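Local atomic coordinates of galactan 1,3-beta-galactosidase (Phanerochaete chrysosporium, PDB entry 7BYS), a protein that probably hydrolyses beta-1,3-galactan from its chain end, as an exo-acting family 43 glycoside hydrolase with a carbohydrate-binding module. Residues A[254-259]-A[270-275]; A[91-96]-A[112-117]. All blocks are in the same frame, centred on the assembly; numbering follows the deposited sequence.

Interaction 1. Residues A[254-259]-A[270-275]; sequences IYMGDR and YIWYPL
Ile271, Tyr255 and Trp272 bury the most surface in this antiparallel strand pair. Ile271 forms a hydrogen-bonded pair with Gly257: Gly257 N reaches Ile271 O at 2.8 Å, and Ile271 N returns a bond to Gly257 O at 2.9 Å, arriving 46° out of the carbonyl plane. Ile271 CG1 lies beside its own residue's backbone N, and from there CD1 sits over the centre of one face of the Arg259 guanidinium, 3.5 Å above the plane. That flat group is helped into place by the carbonyls of Tyr240 and Trp239, which accept from NE and NH2.

Tyr255 holds the next hydrogen-bonded pair, with Tyr255 N 2.9 Å from Tyr273 O. With CG anti to the backbone N (chi1 168°), its ring runs forward along the strand and lies beside Gly257, bringing CE2 to 3.6 Å from Ile271 O, and its OH is hydrogen-bonded to Ser241 OG.

On the other face of the sheet, extended Met256 crosses Trp272: CG stands 3.6 Å from the centroid of the five-membered ring, 7° off the normal, and SD 4.2 Å from that of the six-membered ring, a CH-pi plus Met-aromatic contact. In the indole plane, a water accepts from Trp272 NE1 and donates to Gly257 O.

The arrangement is a beta hairpin of one four-stranded blade in the five-bladed beta-propeller typical of family 43, close to the galactose-binding residues Arg82 and Gln242.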
loop_
_atom_site.group_PDB
_atom_site.type_symbol
_atom_site.label_atom_id
_atom_site.label_comp_id
_atom_site.label_asym_id
_atom_site.label_seq_id
_atom_site.Cartn_x
_atom_site.Cartn_y
_atom_site.Cartn_z
ATOM N N ILE A 254 -3.183 4.800 -10.109
ATOM C CA ILE A 254 -2.691 3.662 -9.344
ATOM C C ILE A 254 -2.941 3.949 -7.873
ATOM O O ILE A 254 -2.499 4.983 -7.349
ATOM C CB ILE A 254 -1.199 3.420 -9.578
ATOM C CG1 ILE A 254 -0.935 3.183 -11.063
ATOM C CG2 ILE A 254 -0.732 2.236 -8.725
ATOM C CD1 ILE A 254 0.519 3.085 -11.400
ATOM N N TYR A 255 -3.645 3.035 -7.213
ATOM C CA TYR A 255 -3.750 3.039 -5.765
ATOM C C TYR A 255 -2.473 2.439 -5.192
ATOM O O TYR A 255 -2.141 1.281 -5.484
ATOM C CB TYR A 255 -4.947 2.192 -5.346
ATOM C CG TYR A 255 -4.970 1.905 -3.869
ATOM C CD1 TYR A 255 -5.490 2.835 -2.985
ATOM C CD2 TYR A 255 -4.465 0.710 -3.352
ATOM C CE1 TYR A 255 -5.519 2.605 -1.623
ATOM C CE2 TYR A 255 -4.470 0.467 -1.981
ATOM C CZ TYR A 255 -5.002 1.418 -1.124
ATOM O OH TYR A 255 -5.022 1.192 0.234
ATOM N N MET A 256 -1.735 3.214 -4.402
ATOM C CA MET A 256 -0.547 2.717 -3.713
ATOM C C MET A 256 -0.846 2.746 -2.230
ATOM O O MET A 256 -1.037 3.819 -1.656
ATOM C CB MET A 256 0.694 3.550 -4.016
ATOM C CG MET A 256 1.029 3.589 -5.480
ATOM S SD MET A 256 2.353 4.782 -5.772
ATOM C CE MET A 256 2.791 4.383 -7.469
ATOM N N GLY A 257 -0.922 1.561 -1.624
ATOM C CA GLY A 257 -1.201 1.433 -0.213
ATOM C C GLY A 257 -0.112 0.658 0.513
ATOM O O GLY A 257 0.772 0.038 -0.100
ATOM N N ASP A 258 -0.196 0.695 1.837
ATOM C CA ASP A 258 0.677 -0.068 2.728
ATOM C C ASP A 258 -0.138 -1.150 3.417
ATOM O O ASP A 258 -1.277 -0.908 3.828
ATOM C CB ASP A 258 1.235 0.833 3.841
ATOM C CG ASP A 258 2.186 1.894 3.324
ATOM O OD1 ASP A 258 3.289 1.528 2.876
ATOM O OD2 ASP A 258 1.823 3.084 3.374
ATOM N N ARG A 259 0.449 -2.340 3.567
ATOM C CA ARG A 259 -0.095 -3.362 4.464
ATOM C C ARG A 259 0.795 -3.332 5.699
ATOM O O ARG A 259 1.889 -3.902 5.701
ATOM C CB ARG A 259 -0.115 -4.747 3.820
ATOM C CG ARG A 259 -0.572 -5.839 4.800
ATOM C CD ARG A 259 -0.799 -7.167 4.092
ATOM N NE ARG A 259 -1.865 -7.023 3.111
ATOM C CZ ARG A 259 -1.988 -7.730 1.995
ATOM N NH1 ARG A 259 -1.095 -8.673 1.674
ATOM N NH2 ARG A 259 -2.998 -7.475 1.179
ATOM N N TYR A 270 3.649 -3.631 0.153
ATOM C CA TYR A 270 3.173 -2.582 -0.732
ATOM C C TYR A 270 2.036 -3.166 -1.553
ATOM O O TYR A 270 2.225 -4.157 -2.272
ATOM C CB TYR A 270 4.324 -2.096 -1.618
ATOM C CG TYR A 270 5.508 -1.675 -0.775
ATOM C CD1 TYR A 270 5.448 -0.536 0.023
ATOM C CD2 TYR A 270 6.675 -2.438 -0.746
ATOM C CE1 TYR A 270 6.511 -0.162 0.818
ATOM C CE2 TYR A 270 7.750 -2.075 0.060
ATOM C CZ TYR A 270 7.664 -0.935 0.833
ATOM O OH TYR A 270 8.730 -0.571 1.642
ATOM N N ILE A 271 0.856 -2.578 -1.405
ATOM C CA ILE A 271 -0.357 -3.038 -2.051
ATOM C C ILE A 271 -0.671 -1.992 -3.111
ATOM O O ILE A 271 -1.193 -0.913 -2.804
ATOM C CB ILE A 271 -1.496 -3.199 -1.035
ATOM C CG1 ILE A 271 -1.072 -4.064 0.181
ATOM C CG2 ILE A 271 -2.729 -3.783 -1.708
ATOM C CD1 ILE A 271 -0.451 -5.410 -0.158
ATOM N N TRP A 272 -0.308 -2.288 -4.356
ATOM C CA TRP A 272 -0.541 -1.391 -5.484
ATOM C C TRP A 272 -1.496 -2.063 -6.457
ATOM O O TRP A 272 -1.244 -3.195 -6.890
ATOM C CB TRP A 272 0.744 -1.092 -6.246
ATOM C CG TRP A 272 1.770 -0.249 -5.557
ATOM C CD1 TRP A 272 1.847 0.081 -4.234
ATOM C CD2 TRP A 272 2.905 0.331 -6.185
ATOM N NE1 TRP A 272 2.972 0.845 -4.004
ATOM C CE2 TRP A 272 3.632 1.017 -5.195
ATOM C CE3 TRP A 272 3.371 0.349 -7.503
ATOM C CZ2 TRP A 272 4.801 1.717 -5.486
ATOM C CZ3 TRP A 272 4.525 1.046 -7.787
ATOM C CH2 TRP A 272 5.234 1.707 -6.787
ATOM N N TYR A 273 -2.574 -1.367 -6.805
ATOM C CA TYR A 273 -3.563 -1.871 -7.744
ATOM C C TYR A 273 -3.980 -0.758 -8.692
ATOM O O TYR A 273 -3.943 0.424 -8.325
ATOM C CB TYR A 273 -4.822 -2.338 -7.010
ATOM C CG TYR A 273 -4.671 -3.588 -6.185
ATOM C CD1 TYR A 273 -4.209 -4.769 -6.748
ATOM C CD2 TYR A 273 -5.005 -3.593 -4.829
ATOM C CE1 TYR A 273 -4.093 -5.934 -5.984
ATOM C CE2 TYR A 273 -4.898 -4.743 -4.064
ATOM C CZ TYR A 273 -4.427 -5.905 -4.636
ATOM O OH TYR A 273 -4.318 -7.038 -3.847
ATOM N N PRO A 274 -4.414 -1.103 -9.900
ATOM C CA PRO A 274 -5.054 -0.094 -10.749
ATOM C C PRO A 274 -6.279 0.475 -10.048
ATOM O O PRO A 274 -7.022 -0.235 -9.370
ATOM C CB PRO A 274 -5.449 -0.881 -12.011
ATOM C CG PRO A 274 -4.588 -2.140 -11.980
ATOM C CD PRO A 274 -4.439 -2.443 -10.508
ATOM N N LEU A 275 -6.476 1.768 -10.206
ATOM C CA LEU A 275 -7.672 2.448 -9.729
ATOM C C LEU A 275 -8.403 2.849 -11.000
ATOM O O LEU A 275 -7.993 3.786 -11.693
ATOM C CB LEU A 275 -7.292 3.660 -8.889
ATOM C CG LEU A 275 -8.323 4.264 -7.938
ATOM C CD1 LEU A 275 -8.866 3.230 -6.948
ATOM C CD2 LEU A 275 -7.689 5.434 -7.178
HETATM O O HOH W 1 2.768 1.763 -1.342
HETATM O O HOH W 2 -4.271 -7.560 -1.168
#

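Interaction 2. Residues A[91-96]-A[112-117]; sequences NSEYVM and VATAKT
The Tyr94 ring meets backbone carbonyls at its edge: Ala115 O and Lys116 O lie in its plane, with CE2 3.6 Å from Lys116 O. Phe87 meets the ring with planes about 50° apart, and Leu25, Val27 and Pro118 touch this side chain. The contact is a beta hairpin in a four-stranded blade of the five-bladed propeller, and a G1 beta bulge, in which Ser92 and Glu93 both face Asn88, leads into its first strand.

Two hydrogen-bonded pairs set the register. Tyr94 N binds Ala115 O at 2.8 Å, nearly along the C=O axis, while Met96 N reaches Ala113 O at 2.8 Å, with 165° at the hydrogen. Between them, Val95 and Thr114 form a non-hydrogen-bonded pair, and Val95 CG1 packs on Val112 CG1 at 3.8 Å.

Glu93, extended with CG anti to its backbone N, crosses Thr114 obliquely and sets OE2 3.6 Å from Thr114 CB. A water links Glu93 OE2 to Thr114 OG1, while Glu93 OE1 is hydrogen-bonded to Tyr172 OH.

The Lys116 chain, bent at chi2 and chi3, folds back toward the bulge. NZ donates to Ser92 O at 3.0 Å from 57° above the carbonyl plane, and weakly to Asn91 O at 3.3 Å.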
loop_
_atom_site.group_PDB
_atom_site.type_symbol
_atom_site.label_atom_id
_atom_site.label_comp_id
_atom_site.label_asym_id
_atom_site.label_seq_id
_atom_site.Cartn_x
_atom_site.Cartn_y
_atom_site.Cartn_z
ATOM N N ASN A 91 11.272 28.792 -7.146
ATOM C CA ASN A 91 12.533 28.762 -6.417
ATOM C C ASN A 91 13.495 27.699 -6.932
ATOM O O ASN A 91 14.619 27.610 -6.426
ATOM C CB ASN A 91 12.272 28.521 -4.926
ATOM C CG ASN A 91 11.401 29.594 -4.311
ATOM O OD1 ASN A 91 11.398 30.740 -4.759
ATOM N ND2 ASN A 91 10.663 29.231 -3.271
ATOM N N SER A 92 13.078 26.899 -7.915
ATOM C CA SER A 92 13.850 25.748 -8.394
ATOM C C SER A 92 14.288 24.855 -7.233
ATOM O O SER A 92 15.457 24.488 -7.095
ATOM C CB SER A 92 15.039 26.186 -9.249
ATOM O OG SER A 92 14.604 27.016 -10.313
ATOM N N GLU A 93 13.326 24.502 -6.384
ATOM C CA GLU A 93 13.613 23.816 -5.138
ATOM C C GLU A 93 12.616 22.685 -4.937
ATOM O O GLU A 93 11.417 22.847 -5.192
ATOM C CB GLU A 93 13.471 24.802 -3.978
ATOM C CG GLU A 93 13.912 24.265 -2.644
ATOM C CD GLU A 93 13.948 25.338 -1.584
ATOM O OE1 GLU A 93 12.874 25.913 -1.278
ATOM O OE2 GLU A 93 15.050 25.621 -1.062
ATOM N N TYR A 94 13.122 21.540 -4.480
ATOM C CA TYR A 94 12.276 20.432 -4.057
ATOM C C TYR A 94 11.932 20.610 -2.590
ATOM O O TYR A 94 12.806 20.904 -1.769
ATOM C CB TYR A 94 12.988 19.097 -4.287
ATOM C CG TYR A 94 13.249 18.857 -5.750
ATOM C CD1 TYR A 94 12.316 18.218 -6.551
ATOM C CD2 TYR A 94 14.418 19.322 -6.349
ATOM C CE1 TYR A 94 12.536 18.035 -7.899
ATOM C CE2 TYR A 94 14.644 19.138 -7.676
ATOM C CZ TYR A 94 13.709 18.497 -8.451
ATOM O OH TYR A 94 13.962 18.321 -9.789
ATOM N N VAL A 95 10.654 20.453 -2.264
ATOM C CA VAL A 95 10.170 20.683 -0.911
ATOM C C VAL A 95 9.497 19.413 -0.433
ATOM O O VAL A 95 8.538 18.939 -1.062
ATOM C CB VAL A 95 9.220 21.889 -0.827
ATOM C CG1 VAL A 95 8.901 22.180 0.618
ATOM C CG2 VAL A 95 9.860 23.116 -1.509
ATOM N N MET A 96 10.012 18.861 0.666
ATOM C CA MET A 96 9.469 17.676 1.310
ATOM C C MET A 96 8.639 18.085 2.517
ATOM O O MET A 96 9.096 18.880 3.346
ATOM C CB MET A 96 10.600 16.750 1.761
ATOM C CG MET A 96 10.115 15.486 2.461
ATOM S SD MET A 96 11.495 14.557 3.185
ATOM C CE MET A 96 12.426 14.092 1.718
ATOM N N VAL A 112 9.115 20.148 7.436
ATOM C CA VAL A 112 9.467 20.604 6.095
ATOM C C VAL A 112 10.976 20.484 5.914
ATOM O O VAL A 112 11.750 20.771 6.838
ATOM C CB VAL A 112 8.987 22.044 5.818
ATOM C CG1 VAL A 112 9.350 22.465 4.396
ATOM C CG2 VAL A 112 7.483 22.155 6.040
ATOM N N ALA A 113 11.394 20.037 4.735
ATOM C CA ALA A 113 12.808 19.993 4.376
ATOM C C ALA A 113 12.934 20.329 2.898
ATOM O O ALA A 113 11.978 20.177 2.128
ATOM C CB ALA A 113 13.455 18.632 4.691
ATOM N N THR A 114 14.114 20.800 2.491
ATOM C CA THR A 114 14.291 21.284 1.125
ATOM C C THR A 114 15.570 20.738 0.503
ATOM O O THR A 114 16.507 20.336 1.198
ATOM C CB THR A 114 14.328 22.822 1.053
ATOM O OG1 THR A 114 15.407 23.307 1.859
ATOM C CG2 THR A 114 13.029 23.434 1.556
ATOM N N ALA A 115 15.605 20.740 -0.827
ATOM C CA ALA A 115 16.818 20.339 -1.528
ATOM C C ALA A 115 16.810 20.913 -2.935
ATOM O O ALA A 115 15.763 21.288 -3.466
ATOM C CB ALA A 115 16.969 18.814 -1.560
ATOM N N LYS A 116 17.995 20.963 -3.543
ATOM C CA LYS A 116 18.109 21.419 -4.921
ATOM C C LYS A 116 18.057 20.284 -5.940
ATOM O O LYS A 116 17.928 20.554 -7.141
ATOM C CB LYS A 116 19.386 22.244 -5.120
ATOM C CG LYS A 116 19.486 23.435 -4.194
ATOM C CD LYS A 116 18.348 24.415 -4.418
ATOM C CE LYS A 116 18.460 25.092 -5.771
ATOM N NZ LYS A 116 17.523 26.249 -5.873
ATOM N N THR A 117 18.131 19.035 -5.501
ATOM C CA THR A 117 18.023 17.878 -6.374
ATOM C C THR A 117 16.958 16.961 -5.796
ATOM O O THR A 117 16.677 17.016 -4.595
ATOM C CB THR A 117 19.360 17.130 -6.476
ATOM O OG1 THR A 117 19.751 16.668 -5.179
ATOM C CG2 THR A 117 20.441 18.063 -7.025
HETATM O O HOH W 3 16.939 22.705 -8.535
HETATM O O HOH W 4 15.550 25.927 1.606
#

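Both interactions join the two middle strands of a four-stranded antiparallel sheet: strands 93-101 and 109-115 in interaction 2, and strands 252-259 and 269-276 in interaction 1. The sheets are separate blades of the same propeller, the second and fifth in chain order. Interaction 2 closes at residue 117, well before interaction 1 opens at 254. Their centres lie about 26 Å apart and their nearest atoms about 15 Å. Interaction 1 is wholly buried, the side chains of Asp258 and Tyr255 lying about 5 Å from those of galactose-binding Arg82 and Gln242, respectively; interaction 2 is partly buried, its Met96 side chain about 10 Å from that of Arg82. The same hairpin geometry thus serves both settings.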